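Local atomic coordinates of protein piwi (Drosophila melanogaster, PDB entry 6KR6), a protein that binds piRNAs and, in complex with them, represses transposable elements during meiosis, governing their methylation. Residues 575-583 against 779-787; 644-654 against 686-694. One frame throughout, in Å; residues are numbered along the deposited sequence.

Contact 1: residues 575-583 against 779-787. With HG (mercury (II) ion), chain G; ZN (zinc ion), chain N.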
ATOM      1  N   LEU A 575      27.799  -2.854  -6.089  1.00 81.45           N
ATOM      2  CA  LEU A 575      26.368  -2.579  -6.104  1.00 67.65           C
ATOM      3  C   LEU A 575      25.936  -2.019  -4.758  1.00 69.22           C
ATOM      4  O   LEU A 575      26.252  -2.590  -3.708  1.00 76.26           O
ATOM      5  CB  LEU A 575      25.574  -3.845  -6.429  1.00 71.37           C
ATOM      6  CG  LEU A 575      24.098  -3.872  -6.020  1.00 58.37           C
ATOM      7  CD1 LEU A 575      23.297  -2.779  -6.715  1.00 64.03           C
ATOM      8  CD2 LEU A 575      23.490  -5.238  -6.301  1.00 72.22           C
ATOM      9  N   MET A 576      25.217  -0.904  -4.796  1.00 67.33           N
ATOM     10  CA  MET A 576      24.602  -0.310  -3.620  1.00 66.09           C
ATOM     11  C   MET A 576      23.093  -0.376  -3.784  1.00 66.92           C
ATOM     12  O   MET A 576      22.544   0.183  -4.741  1.00 67.44           O
ATOM     13  CB  MET A 576      25.071   1.131  -3.428  1.00 62.62           C
ATOM     14  CG  MET A 576      24.162   1.992  -2.567  1.00 57.84           C
ATOM     15  SD  MET A 576      25.066   3.426  -1.953  1.00 70.43           S
ATOM     16  CE  MET A 576      23.728   4.544  -1.555  1.00 66.17           C
ATOM     17  N   THR A 577      22.428  -1.070  -2.868  1.00 69.47           N
ATOM     18  CA  THR A 577      20.978  -1.195  -2.881  1.00 72.82           C
ATOM     19  C   THR A 577      20.390  -0.195  -1.899  1.00 68.36           C
ATOM     20  O   THR A 577      20.780  -0.168  -0.728  1.00 71.66           O
ATOM     21  CB  THR A 577      20.541  -2.612  -2.509  1.00 71.36           C
ATOM     22  OG1 THR A 577      21.350  -3.563  -3.210  1.00 81.23           O
ATOM     23  CG2 THR A 577      19.084  -2.829  -2.882  1.00 73.46           C
ATOM     24  N   ILE A 578      19.462   0.629  -2.377  1.00 62.57           N
ATOM     25  CA  ILE A 578      18.834   1.658  -1.560  1.00 69.44           C
ATOM     26  C   ILE A 578      17.360   1.329  -1.391  1.00 64.20           C
ATOM     27  O   ILE A 578      16.676   0.959  -2.353  1.00 66.37           O
ATOM     28  CB  ILE A 578      18.998   3.063  -2.166  1.00 71.05           C
ATOM     29  CG1 ILE A 578      20.451   3.334  -2.547  1.00 60.69           C
ATOM     30  CG2 ILE A 578      18.525   4.117  -1.182  1.00 68.17           C
ATOM     31  CD1 ILE A 578      20.645   4.684  -3.207  1.00 65.14           C
ATOM     32  N   GLY A 579      16.878   1.462  -0.161  1.00 65.40           N
ATOM     33  CA  GLY A 579      15.458   1.431   0.123  1.00 70.08           C
ATOM     34  C   GLY A 579      15.044   2.735   0.777  1.00 64.31           C
ATOM     35  O   GLY A 579      15.847   3.397   1.434  1.00 62.42           O
ATOM     36  N   PHE A 580      13.781   3.101   0.591  1.00 65.13           N
ATOM     37  CA  PHE A 580      13.284   4.377   1.088  1.00 72.14           C
ATOM     38  C   PHE A 580      11.795   4.250   1.364  1.00 70.31           C
ATOM     39  O   PHE A 580      11.059   3.703   0.538  1.00 70.52           O
ATOM     40  CB  PHE A 580      13.553   5.499   0.075  1.00 68.89           C
ATOM     41  CG  PHE A 580      12.950   6.824   0.454  1.00 68.65           C
ATOM     42  CD1 PHE A 580      13.531   7.610   1.433  1.00 74.88           C
ATOM     43  CD2 PHE A 580      11.815   7.293  -0.189  1.00 69.67           C
ATOM     44  CE1 PHE A 580      12.981   8.829   1.780  1.00 71.28           C
ATOM     45  CE2 PHE A 580      11.264   8.513   0.152  1.00 75.61           C
ATOM     46  CZ  PHE A 580      11.849   9.281   1.138  1.00 82.60           C
ATOM     47  N   ASP A 581      11.355   4.739   2.522  1.00 67.29           N
ATOM     48  CA  ASP A 581       9.920   4.799   2.784  1.00 70.38           C
ATOM     49  C   ASP A 581       9.610   5.992   3.678  1.00 80.81           C
ATOM     50  O   ASP A 581      10.505   6.685   4.164  1.00 80.45           O
ATOM     51  CB  ASP A 581       9.380   3.497   3.400  1.00 71.87           C
ATOM     52  CG  ASP A 581       7.864   3.351   3.227  1.00 95.11           C
ATOM     53  OD1 ASP A 581       7.226   4.302   2.728  1.00104.13           O
ATOM     54  OD2 ASP A 581       7.302   2.292   3.577  1.00 87.83           O
ATOM     55  N   ILE A 582       8.312   6.229   3.873  1.00 80.61           N
ATOM     56  CA  ILE A 582       7.814   7.401   4.574  1.00 80.11           C
ATOM     57  C   ILE A 582       6.772   6.970   5.596  1.00 80.20           C
ATOM     58  O   ILE A 582       6.159   5.907   5.486  1.00 76.46           O
ATOM     59  CB  ILE A 582       7.226   8.444   3.599  1.00 86.61           C
ATOM     60  CG1 ILE A 582       6.637   7.757   2.360  1.00 96.08           C
ATOM     61  CG2 ILE A 582       8.294   9.441   3.183  1.00 85.16           C
ATOM     62  CD1 ILE A 582       5.313   7.050   2.590  1.00103.24           C
ATOM     63  N   ALA A 583       6.580   7.816   6.606  1.00 80.94           N
ATOM     64  CA  ALA A 583       5.615   7.513   7.653  1.00 78.73           C
ATOM     65  C   ALA A 583       5.033   8.797   8.229  1.00 94.72           C
ATOM     66  O   ALA A 583       5.756   9.771   8.450  1.00 95.84           O
ATOM     67  CB  ALA A 583       6.251   6.684   8.773  1.00 77.53           C
ATOM     68  N   ALA A 779      14.687  -6.193   1.368  1.00 71.21           N
ATOM     69  CA  ALA A 779      15.083  -6.018   2.763  1.00 71.62           C
ATOM     70  C   ALA A 779      15.303  -4.553   3.113  1.00 70.72           C
ATOM     71  O   ALA A 779      14.877  -4.093   4.178  1.00 63.96           O
ATOM     72  CB  ALA A 779      16.344  -6.823   3.051  1.00 70.19           C
ATOM     73  N   VAL A 780      15.979  -3.806   2.236  1.00 67.09           N
ATOM     74  CA  VAL A 780      16.226  -2.393   2.510  1.00 66.05           C
ATOM     75  C   VAL A 780      14.918  -1.624   2.632  1.00 63.92           C
ATOM     76  O   VAL A 780      14.807  -0.695   3.441  1.00 62.80           O
ATOM     77  CB  VAL A 780      17.145  -1.791   1.430  1.00 71.02           C
ATOM     78  CG1 VAL A 780      18.547  -2.374   1.540  1.00 69.42           C
ATOM     79  CG2 VAL A 780      16.575  -2.047   0.045  1.00 64.08           C
ATOM     80  N   CYS A 781      13.898  -2.010   1.862  1.00 70.13           N
ATOM     81  CA  CYS A 781      12.610  -1.325   1.942  1.00 67.30           C
ATOM     82  C   CYS A 781      11.922  -1.593   3.276  1.00 69.87           C
ATOM     83  O   CYS A 781      11.343  -0.680   3.881  1.00 66.45           O
ATOM     84  CB  CYS A 781      11.718  -1.758   0.777  1.00 61.93           C
ATOM     85  SG  CYS A 781      10.791  -0.424  -0.017  1.00 71.15           S
ATOM     86  N   GLN A 782      11.974  -2.840   3.753  1.00 66.36           N
ATOM     87  CA  GLN A 782      11.402  -3.158   5.057  1.00 58.95           C
ATOM     88  C   GLN A 782      12.171  -2.463   6.176  1.00 65.01           C
ATOM     89  O   GLN A 782      11.577  -2.017   7.164  1.00 64.14           O
ATOM     90  CB  GLN A 782      11.389  -4.673   5.266  1.00 66.46           C
ATOM     91  CG  GLN A 782      10.687  -5.124   6.538  1.00 74.99           C
ATOM     92  CD  GLN A 782       9.180  -5.191   6.387  1.00 81.98           C
ATOM     93  OE1 GLN A 782       8.664  -5.543   5.326  1.00 82.85           O
ATOM     94  NE2 GLN A 782       8.464  -4.855   7.455  1.00 81.81           N
ATOM     95  N   TYR A 783      13.496  -2.355   6.031  1.00 66.32           N
ATOM     96  CA  TYR A 783      14.293  -1.591   6.988  1.00 63.16           C
ATOM     97  C   TYR A 783      13.863  -0.132   7.017  1.00 62.03           C
ATOM     98  O   TYR A 783      13.730   0.465   8.093  1.00 67.45           O
ATOM     99  CB  TYR A 783      15.778  -1.695   6.640  1.00 67.52           C
ATOM    100  CG  TYR A 783      16.425  -3.026   6.965  1.00 67.34           C
ATOM    101  CD1 TYR A 783      16.220  -3.642   8.193  1.00 64.86           C
ATOM    102  CD2 TYR A 783      17.250  -3.661   6.043  1.00 64.64           C
ATOM    103  CE1 TYR A 783      16.815  -4.852   8.490  1.00 64.77           C
ATOM    104  CE2 TYR A 783      17.846  -4.872   6.331  1.00 63.51           C
ATOM    105  CZ  TYR A 783      17.625  -5.462   7.555  1.00 66.00           C
ATOM    106  OH  TYR A 783      18.218  -6.668   7.843  1.00 67.87           O
ATOM    107  N   ALA A 784      13.653   0.463   5.840  1.00 61.99           N
ATOM    108  CA  ALA A 784      13.218   1.853   5.779  1.00 65.37           C
ATOM    109  C   ALA A 784      11.852   2.030   6.425  1.00 65.65           C
ATOM    110  O   ALA A 784      11.632   2.997   7.162  1.00 67.31           O
ATOM    111  CB  ALA A 784      13.191   2.336   4.330  1.00 63.58           C
ATOM    112  N   LYS A 785      10.923   1.104   6.166  1.00 68.68           N
ATOM    113  CA  LYS A 785       9.611   1.202   6.798  1.00 72.19           C
ATOM    114  C   LYS A 785       9.724   1.075   8.311  1.00 70.81           C
ATOM    115  O   LYS A 785       9.083   1.827   9.054  1.00 77.64           O
ATOM    116  CB  LYS A 785       8.657   0.142   6.245  1.00 74.69           C
ATOM    117  CG  LYS A 785       7.189   0.450   6.537  1.00 83.98           C
ATOM    118  CD  LYS A 785       6.278  -0.751   6.320  1.00 97.05           C
ATOM    119  CE  LYS A 785       6.174  -1.606   7.575  1.00 93.66           C
ATOM    120  NZ  LYS A 785       5.121  -2.652   7.437  1.00 93.96           N
ATOM    121  N   LYS A 786      10.543   0.133   8.787  1.00 69.22           N
ATOM    122  CA  LYS A 786      10.735  -0.041  10.224  1.00 68.10           C
ATOM    123  C   LYS A 786      11.277   1.232  10.862  1.00 69.54           C
ATOM    124  O   LYS A 786      10.753   1.705  11.878  1.00 76.15           O
ATOM    125  CB  LYS A 786      11.681  -1.216  10.481  1.00 62.61           C
ATOM    126  CG  LYS A 786      11.841  -1.595  11.948  1.00 63.58           C
ATOM    127  CD  LYS A 786      10.720  -2.515  12.408  1.00 73.32           C
ATOM    128  CE  LYS A 786      10.850  -2.861  13.885  1.00 72.12           C
ATOM    129  NZ  LYS A 786      10.535  -1.693  14.754  1.00 81.18           N
ATOM    130  N   LEU A 787      12.325   1.808  10.270  1.00 66.43           N
ATOM    131  CA  LEU A 787      12.944   2.995  10.852  1.00 68.72           C
ATOM    132  C   LEU A 787      12.000   4.192  10.813  1.00 73.47           C
ATOM    133  O   LEU A 787      11.886   4.935  11.798  1.00 75.88           O
ATOM    134  CB  LEU A 787      14.254   3.304  10.128  1.00 66.85           C
ATOM    135  CG  LEU A 787      15.051   4.544  10.546  1.00 64.31           C
ATOM    136  CD1 LEU A 787      15.280   4.587  12.049  1.00 66.34           C
ATOM    137  CD2 LEU A 787      16.379   4.579   9.804  1.00 62.26           C
TER
HETATM  138 HG    HG G 905       8.923  -1.040   1.899  0.72 71.72          HG
HETATM  139 ZN    ZN N 912       5.662   3.041   2.605  0.79112.63          ZN
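V780 reaches from the first turn of helix 779-787 to the strand 575-583, where its CG2 rests on G579 N at 3.5 Å. CG1, set beside the backbone N and anti to the carbonyl carbon (chi1 -68°), lies by T577 O. CG2 of V780 meets T577 CG2 at 3.9 Å, the two side chains crossing at about a right angle. G579 brings the backbones together: its CA is 4.4 Å from C781 CA, an approach consistent with the lack of a side chain at the glycine. One turn further on, A784 sets its CB 3.5 Å from D581 N. Helix and strand run at 34° to each other, and V780, C781, A784 and K785 follow the strand from T577 to D581. The packing is the helix-on-sheet layer of the RNase H-like Piwi domain, and I597 of strand 592-599 lies against A784.

D581, probably catalytic, judging from relatives, points toward the helix, and both its carboxylate oxygens bind zinc, OD1 and OD2 each at 2.0 Å. D652 supplies a further zinc ligand. The K785 aliphatic chain runs alongside, CG 3.5 Å from D581 OD2, then bends at chi3 (88°) so that NZ ends 6.6 Å from D581 OD2. That amine instead forms a salt bridge with a phosphate of the bound RNA. C781 SG binds a mercury ion shared with D652. The chemistry thus divides the contact: apolar packing at V780 and A784, and at the D581 end a metal-binding carboxylate beside a lysine that grips RNA, consistent with a nuclease-type metal centre.

Contact 2: residues 644-654 against 686-694. With ZN (zinc ion), chain N; HG (mercury (II) ion), chain G.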
ATOM      1  N   PRO A 644      29.965   3.672  -5.730  1.00 71.28           N
ATOM      2  CA  PRO A 644      29.426   2.418  -6.269  1.00 77.57           C
ATOM      3  C   PRO A 644      29.241   2.482  -7.777  1.00 73.27           C
ATOM      4  O   PRO A 644      28.941   3.533  -8.348  1.00 70.81           O
ATOM      5  CB  PRO A 644      28.081   2.271  -5.548  1.00 67.82           C
ATOM      6  CG  PRO A 644      27.689   3.659  -5.205  1.00 71.83           C
ATOM      7  CD  PRO A 644      28.962   4.406  -4.935  1.00 71.85           C
ATOM      8  N   SER A 645      29.423   1.327  -8.423  1.00 74.42           N
ATOM      9  CA  SER A 645      29.300   1.252  -9.875  1.00 77.23           C
ATOM     10  C   SER A 645      27.848   1.090 -10.309  1.00 78.38           C
ATOM     11  O   SER A 645      27.439   1.643 -11.338  1.00 75.70           O
ATOM     12  CB  SER A 645      30.147   0.099 -10.417  1.00 76.77           C
ATOM     13  OG  SER A 645      31.506   0.238 -10.037  1.00 95.55           O
ATOM     14  N   ARG A 646      27.060   0.333  -9.547  1.00 84.56           N
ATOM     15  CA  ARG A 646      25.649   0.115  -9.833  1.00 73.93           C
ATOM     16  C   ARG A 646      24.825   0.480  -8.606  1.00 71.52           C
ATOM     17  O   ARG A 646      25.278   0.326  -7.468  1.00 75.42           O
ATOM     18  CB  ARG A 646      25.372  -1.346 -10.227  1.00 79.04           C
ATOM     19  CG  ARG A 646      26.495  -2.014 -11.008  1.00 79.59           C
ATOM     20  CD  ARG A 646      26.265  -3.513 -11.128  1.00 89.74           C
ATOM     21  NE  ARG A 646      27.491  -4.237 -11.453  1.00101.44           N
ATOM     22  CZ  ARG A 646      27.847  -4.598 -12.681  1.00112.14           C
ATOM     23  NH1 ARG A 646      27.066  -4.308 -13.712  1.00113.55           N
ATOM     24  NH2 ARG A 646      28.983  -5.254 -12.877  1.00108.01           N
ATOM     25  N   ILE A 647      23.609   0.969  -8.844  1.00 66.42           N
ATOM     26  CA  ILE A 647      22.690   1.355  -7.779  1.00 67.76           C
ATOM     27  C   ILE A 647      21.303   0.833  -8.121  1.00 71.32           C
ATOM     28  O   ILE A 647      20.791   1.093  -9.216  1.00 68.86           O
ATOM     29  CB  ILE A 647      22.652   2.883  -7.572  1.00 64.83           C
ATOM     30  CG1 ILE A 647      24.023   3.410  -7.144  1.00 65.85           C
ATOM     31  CG2 ILE A 647      21.609   3.255  -6.530  1.00 60.03           C
ATOM     32  CD1 ILE A 647      24.011   4.868  -6.729  1.00 57.33           C
ATOM     33  N   VAL A 648      20.696   0.105  -7.185  1.00 68.67           N
ATOM     34  CA  VAL A 648      19.322  -0.373  -7.307  1.00 68.25           C
ATOM     35  C   VAL A 648      18.506   0.317  -6.223  1.00 67.00           C
ATOM     36  O   VAL A 648      18.691   0.054  -5.027  1.00 72.36           O
ATOM     37  CB  VAL A 648      19.230  -1.900  -7.192  1.00 64.39           C
ATOM     38  CG1 VAL A 648      17.778  -2.347  -7.253  1.00 68.23           C
ATOM     39  CG2 VAL A 648      20.036  -2.563  -8.296  1.00 72.49           C
ATOM     40  N   PHE A 649      17.604   1.200  -6.640  1.00 63.91           N
ATOM     41  CA  PHE A 649      16.798   2.014  -5.740  1.00 65.01           C
ATOM     42  C   PHE A 649      15.398   1.419  -5.666  1.00 72.50           C
ATOM     43  O   PHE A 649      14.712   1.319  -6.688  1.00 72.64           O
ATOM     44  CB  PHE A 649      16.747   3.457  -6.243  1.00 65.73           C
ATOM     45  CG  PHE A 649      16.191   4.442  -5.253  1.00 68.31           C
ATOM     46  CD1 PHE A 649      14.830   4.528  -5.024  1.00 75.99           C
ATOM     47  CD2 PHE A 649      17.030   5.311  -4.576  1.00 72.73           C
ATOM     48  CE1 PHE A 649      14.318   5.442  -4.122  1.00 75.75           C
ATOM     49  CE2 PHE A 649      16.521   6.231  -3.675  1.00 72.75           C
ATOM     50  CZ  PHE A 649      15.165   6.294  -3.449  1.00 62.27           C
ATOM     51  N   TYR A 650      14.975   1.029  -4.464  1.00 78.34           N
ATOM     52  CA  TYR A 650      13.638   0.493  -4.231  1.00 68.27           C
ATOM     53  C   TYR A 650      12.794   1.554  -3.538  1.00 70.97           C
ATOM     54  O   TYR A 650      13.159   2.038  -2.461  1.00 75.35           O
ATOM     55  CB  TYR A 650      13.692  -0.791  -3.402  1.00 54.91           C
ATOM     56  CG  TYR A 650      14.231  -1.980  -4.163  1.00 59.64           C
ATOM     57  CD1 TYR A 650      13.559  -2.482  -5.269  1.00 63.56           C
ATOM     58  CD2 TYR A 650      15.405  -2.605  -3.770  1.00 63.87           C
ATOM     59  CE1 TYR A 650      14.047  -3.571  -5.969  1.00 63.80           C
ATOM     60  CE2 TYR A 650      15.900  -3.695  -4.461  1.00 65.02           C
ATOM     61  CZ  TYR A 650      15.217  -4.173  -5.560  1.00 64.78           C
ATOM     62  OH  TYR A 650      15.709  -5.258  -6.249  1.00 60.24           O
ATOM     63  N   ARG A 651      11.668   1.907  -4.157  1.00 70.13           N
ATOM     64  CA  ARG A 651      10.821   3.006  -3.713  1.00 75.40           C
ATOM     65  C   ARG A 651       9.472   2.469  -3.256  1.00 81.51           C
ATOM     66  O   ARG A 651       8.828   1.701  -3.979  1.00 79.70           O
ATOM     67  CB  ARG A 651      10.640   4.027  -4.841  1.00 70.34           C
ATOM     68  CG  ARG A 651       9.902   5.293  -4.449  1.00 75.80           C
ATOM     69  CD  ARG A 651      10.581   6.008  -3.295  1.00 68.41           C
ATOM     70  NE  ARG A 651      10.222   7.423  -3.249  1.00 77.01           N
ATOM     71  CZ  ARG A 651       9.080   7.892  -2.758  1.00 78.82           C
ATOM     72  NH1 ARG A 651       8.842   9.197  -2.757  1.00 75.65           N
ATOM     73  NH2 ARG A 651       8.171   7.057  -2.273  1.00 84.09           N
ATOM     74  N   ASP A 652       9.046   2.879  -2.062  1.00 83.27           N
ATOM     75  CA  ASP A 652       7.776   2.452  -1.482  1.00 85.15           C
ATOM     76  C   ASP A 652       6.751   3.559  -1.707  1.00 93.97           C
ATOM     77  O   ASP A 652       6.874   4.651  -1.142  1.00 93.07           O
ATOM     78  CB  ASP A 652       7.944   2.134   0.004  1.00 83.77           C
ATOM     79  CG  ASP A 652       6.684   1.556   0.638  1.00 92.49           C
ATOM     80  OD1 ASP A 652       5.671   2.282   0.748  1.00 94.60           O
ATOM     81  OD2 ASP A 652       6.710   0.371   1.035  1.00110.32           O
ATOM     82  N   GLY A 653       5.747   3.280  -2.534  1.00 98.38           N
ATOM     83  CA  GLY A 653       4.726   4.264  -2.835  1.00103.86           C
ATOM     84  C   GLY A 653       3.628   3.752  -3.746  1.00101.77           C
ATOM     85  O   GLY A 653       3.374   2.545  -3.803  1.00 98.58           O
ATOM     86  N   VAL A 654       2.975   4.670  -4.459  1.00101.04           N
ATOM     87  CA  VAL A 654       1.872   4.352  -5.364  1.00103.98           C
ATOM     88  C   VAL A 654       0.774   3.573  -4.646  1.00112.81           C
ATOM     89  O   VAL A 654      -0.401   3.940  -4.704  1.00117.02           O
ATOM     90  CB  VAL A 654       2.366   3.575  -6.598  1.00 91.72           C
ATOM     91  CG1 VAL A 654       1.192   3.172  -7.475  1.00 97.23           C
ATOM     92  CG2 VAL A 654       3.359   4.413  -7.385  1.00104.99           C
ATOM     93  N   PRO A 686      26.582   6.456 -12.604  1.00 74.72           N
ATOM     94  CA  PRO A 686      26.557   4.993 -12.519  1.00 79.40           C
ATOM     95  C   PRO A 686      25.310   4.402 -13.166  1.00 77.80           C
ATOM     96  O   PRO A 686      24.336   5.092 -13.473  1.00 84.62           O
ATOM     97  CB  PRO A 686      26.554   4.746 -11.009  1.00 75.87           C
ATOM     98  CG  PRO A 686      25.747   5.891 -10.485  1.00 76.35           C
ATOM     99  CD  PRO A 686      26.071   7.080 -11.372  1.00 75.32           C
ATOM    100  N   GLN A 687      25.362   3.086 -13.362  1.00 71.93           N
ATOM    101  CA  GLN A 687      24.185   2.344 -13.790  1.00 76.37           C
ATOM    102  C   GLN A 687      23.126   2.395 -12.698  1.00 82.62           C
ATOM    103  O   GLN A 687      23.397   2.067 -11.539  1.00 85.44           O
ATOM    104  CB  GLN A 687      24.559   0.896 -14.107  1.00 77.96           C
ATOM    105  CG  GLN A 687      25.569   0.749 -15.236  1.00 76.88           C
ATOM    106  CD  GLN A 687      25.921  -0.699 -15.521  1.00 89.68           C
ATOM    107  OE1 GLN A 687      25.852  -1.552 -14.636  1.00 91.90           O
ATOM    108  NE2 GLN A 687      26.296  -0.984 -16.763  1.00 92.91           N
ATOM    109  N   LEU A 688      21.918   2.813 -13.068  1.00 80.92           N
ATOM    110  CA  LEU A 688      20.853   3.071 -12.109  1.00 81.20           C
ATOM    111  C   LEU A 688      19.605   2.286 -12.479  1.00 75.89           C
ATOM    112  O   LEU A 688      19.191   2.281 -13.643  1.00 79.86           O
ATOM    113  CB  LEU A 688      20.528   4.567 -12.043  1.00 70.60           C
ATOM    114  CG  LEU A 688      19.258   4.945 -11.278  1.00 70.65           C
ATOM    115  CD1 LEU A 688      19.398   4.627  -9.795  1.00 67.46           C
ATOM    116  CD2 LEU A 688      18.912   6.410 -11.490  1.00 79.47           C
ATOM    117  N   ALA A 689      19.011   1.629 -11.485  1.00 76.26           N
ATOM    118  CA  ALA A 689      17.702   0.999 -11.609  1.00 72.59           C
ATOM    119  C   ALA A 689      16.790   1.612 -10.557  1.00 67.87           C
ATOM    120  O   ALA A 689      17.099   1.566  -9.362  1.00 68.46           O
ATOM    121  CB  ALA A 689      17.789  -0.517 -11.430  1.00 62.70           C
ATOM    122  N   TYR A 690      15.680   2.194 -11.001  1.00 71.83           N
ATOM    123  CA  TYR A 690      14.704   2.822 -10.116  1.00 70.23           C
ATOM    124  C   TYR A 690      13.422   2.006 -10.188  1.00 76.49           C
ATOM    125  O   TYR A 690      12.751   1.984 -11.225  1.00 80.47           O
ATOM    126  CB  TYR A 690      14.461   4.276 -10.516  1.00 62.54           C
ATOM    127  CG  TYR A 690      13.630   5.055  -9.524  1.00 65.18           C
ATOM    128  CD1 TYR A 690      12.244   5.050  -9.595  1.00 71.15           C
ATOM    129  CD2 TYR A 690      14.232   5.798  -8.515  1.00 68.48           C
ATOM    130  CE1 TYR A 690      11.480   5.762  -8.691  1.00 72.86           C
ATOM    131  CE2 TYR A 690      13.475   6.515  -7.605  1.00 72.71           C
ATOM    132  CZ  TYR A 690      12.098   6.492  -7.698  1.00 77.62           C
ATOM    133  OH  TYR A 690      11.335   7.201  -6.797  1.00 82.71           O
ATOM    134  N   ILE A 691      13.082   1.339  -9.088  1.00 73.81           N
ATOM    135  CA  ILE A 691      11.948   0.425  -9.032  1.00 72.19           C
ATOM    136  C   ILE A 691      10.986   0.903  -7.955  1.00 70.70           C
ATOM    137  O   ILE A 691      11.403   1.189  -6.826  1.00 68.08           O
ATOM    138  CB  ILE A 691      12.401  -1.018  -8.755  1.00 72.07           C
ATOM    139  CG1 ILE A 691      13.507  -1.420  -9.728  1.00 73.86           C
ATOM    140  CG2 ILE A 691      11.229  -1.976  -8.864  1.00 73.56           C
ATOM    141  CD1 ILE A 691      14.094  -2.773  -9.434  1.00 65.66           C
ATOM    142  N   VAL A 692       9.706   0.983  -8.301  1.00 77.91           N
ATOM    143  CA  VAL A 692       8.655   1.352  -7.361  1.00 79.22           C
ATOM    144  C   VAL A 692       8.007   0.071  -6.856  1.00 82.58           C
ATOM    145  O   VAL A 692       7.498  -0.731  -7.649  1.00 80.21           O
ATOM    146  CB  VAL A 692       7.619   2.280  -8.010  1.00 73.47           C
ATOM    147  CG1 VAL A 692       6.574   2.692  -6.990  1.00 73.18           C
ATOM    148  CG2 VAL A 692       8.303   3.502  -8.606  1.00 83.59           C
ATOM    149  N   VAL A 693       8.022  -0.121  -5.540  1.00 78.65           N
ATOM    150  CA  VAL A 693       7.537  -1.343  -4.909  1.00 74.31           C
ATOM    151  C   VAL A 693       6.142  -1.081  -4.356  1.00 75.87           C
ATOM    152  O   VAL A 693       5.960  -0.212  -3.496  1.00 78.72           O
ATOM    153  CB  VAL A 693       8.494  -1.814  -3.804  1.00 72.86           C
ATOM    154  CG1 VAL A 693       7.843  -2.901  -2.969  1.00 85.24           C
ATOM    155  CG2 VAL A 693       9.796  -2.310  -4.412  1.00 65.49           C
ATOM    156  N   THR A 694       5.159  -1.841  -4.841  1.00 78.47           N
ATOM    157  CA  THR A 694       3.763  -1.663  -4.460  1.00 80.87           C
ATOM    158  C   THR A 694       3.161  -3.003  -4.065  1.00 76.27           C
ATOM    159  O   THR A 694       3.255  -3.976  -4.819  1.00 76.47           O
ATOM    160  CB  THR A 694       2.950  -1.048  -5.607  1.00 77.34           C
ATOM    161  OG1 THR A 694       3.442   0.266  -5.900  1.00 85.82           O
ATOM    162  CG2 THR A 694       1.479  -0.957  -5.234  1.00 86.86           C
TER
HETATM  163 ZN    ZN N 912       5.662   3.041   2.605  0.79112.63          ZN
HETATM  164 HG    HG G 905       8.923  -1.040   1.899  0.72 71.72          HG
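F649 lays its ring nearly parallel to that of Y690 but slid well along it, barely overlapping: the planes differ by 13°, and CD1 of F649 is 3.5 Å from CE2 of Y690. Strands 646-652 and 687-694 are parallel neighbours in the RNase H-like sheet, joined by helix 659-680 in a beta-alpha-beta crossover. In both aromatics CG stands anti to the backbone N (chi1 -168° in F649, -171° in Y690), which sends the rings out side by side on one face of the sheet, F649 against helix 625-640 and Y690 against helix 659-680. Y690 OH also lies against R651, 3.3 Å from its CG. E666 receives both polar ends, a hydrogen bond from the tyrosine and a salt bridge from the arginine. With an alanine in place of Y690, F649 would probably lose its ring neighbour and E666 the hydrogen bond from the tyrosine hydroxyl.

On the other face, Y650 CE1 packs on I691 CD1 at 3.6 Å, and Y650 CD1 meets V693 CG2. D652 follows, its OD1 2.0 Å from the zinc and its OD2 binding the mercury. The backbones are laced by the alternating bonds of parallel strands, F649 giving its N to A689 O at 2.8 Å and taking I691 N on its own O. Past the last rung, T694 OG1 donates to G653 O over 3.1 Å, from above the carbonyl plane.

In the fold
Centred 11 Å apart, contact 1 and contact 2 share one sheet of the Piwi domain. Along the chain the order is 575-583, 644-654, 686-694, 779-787, so contact 2 comes between the two halves of contact 1. Strand 646-652 is the middle of three parallel neighbours; it probably bonds to strand 575-584 through I578 N to V648 O (2.8 Å) and Y650 N to I578 O (2.7 Å). Helix 779-795 packs on one face, helices 625-640 and 659-680 on the other. This adjacency sets D581 beside D652 at one end of the sheet, where they share the zinc seen here, consistent with the carboxylates of RNase H-like nucleases that hold divalent metal, typically magnesium.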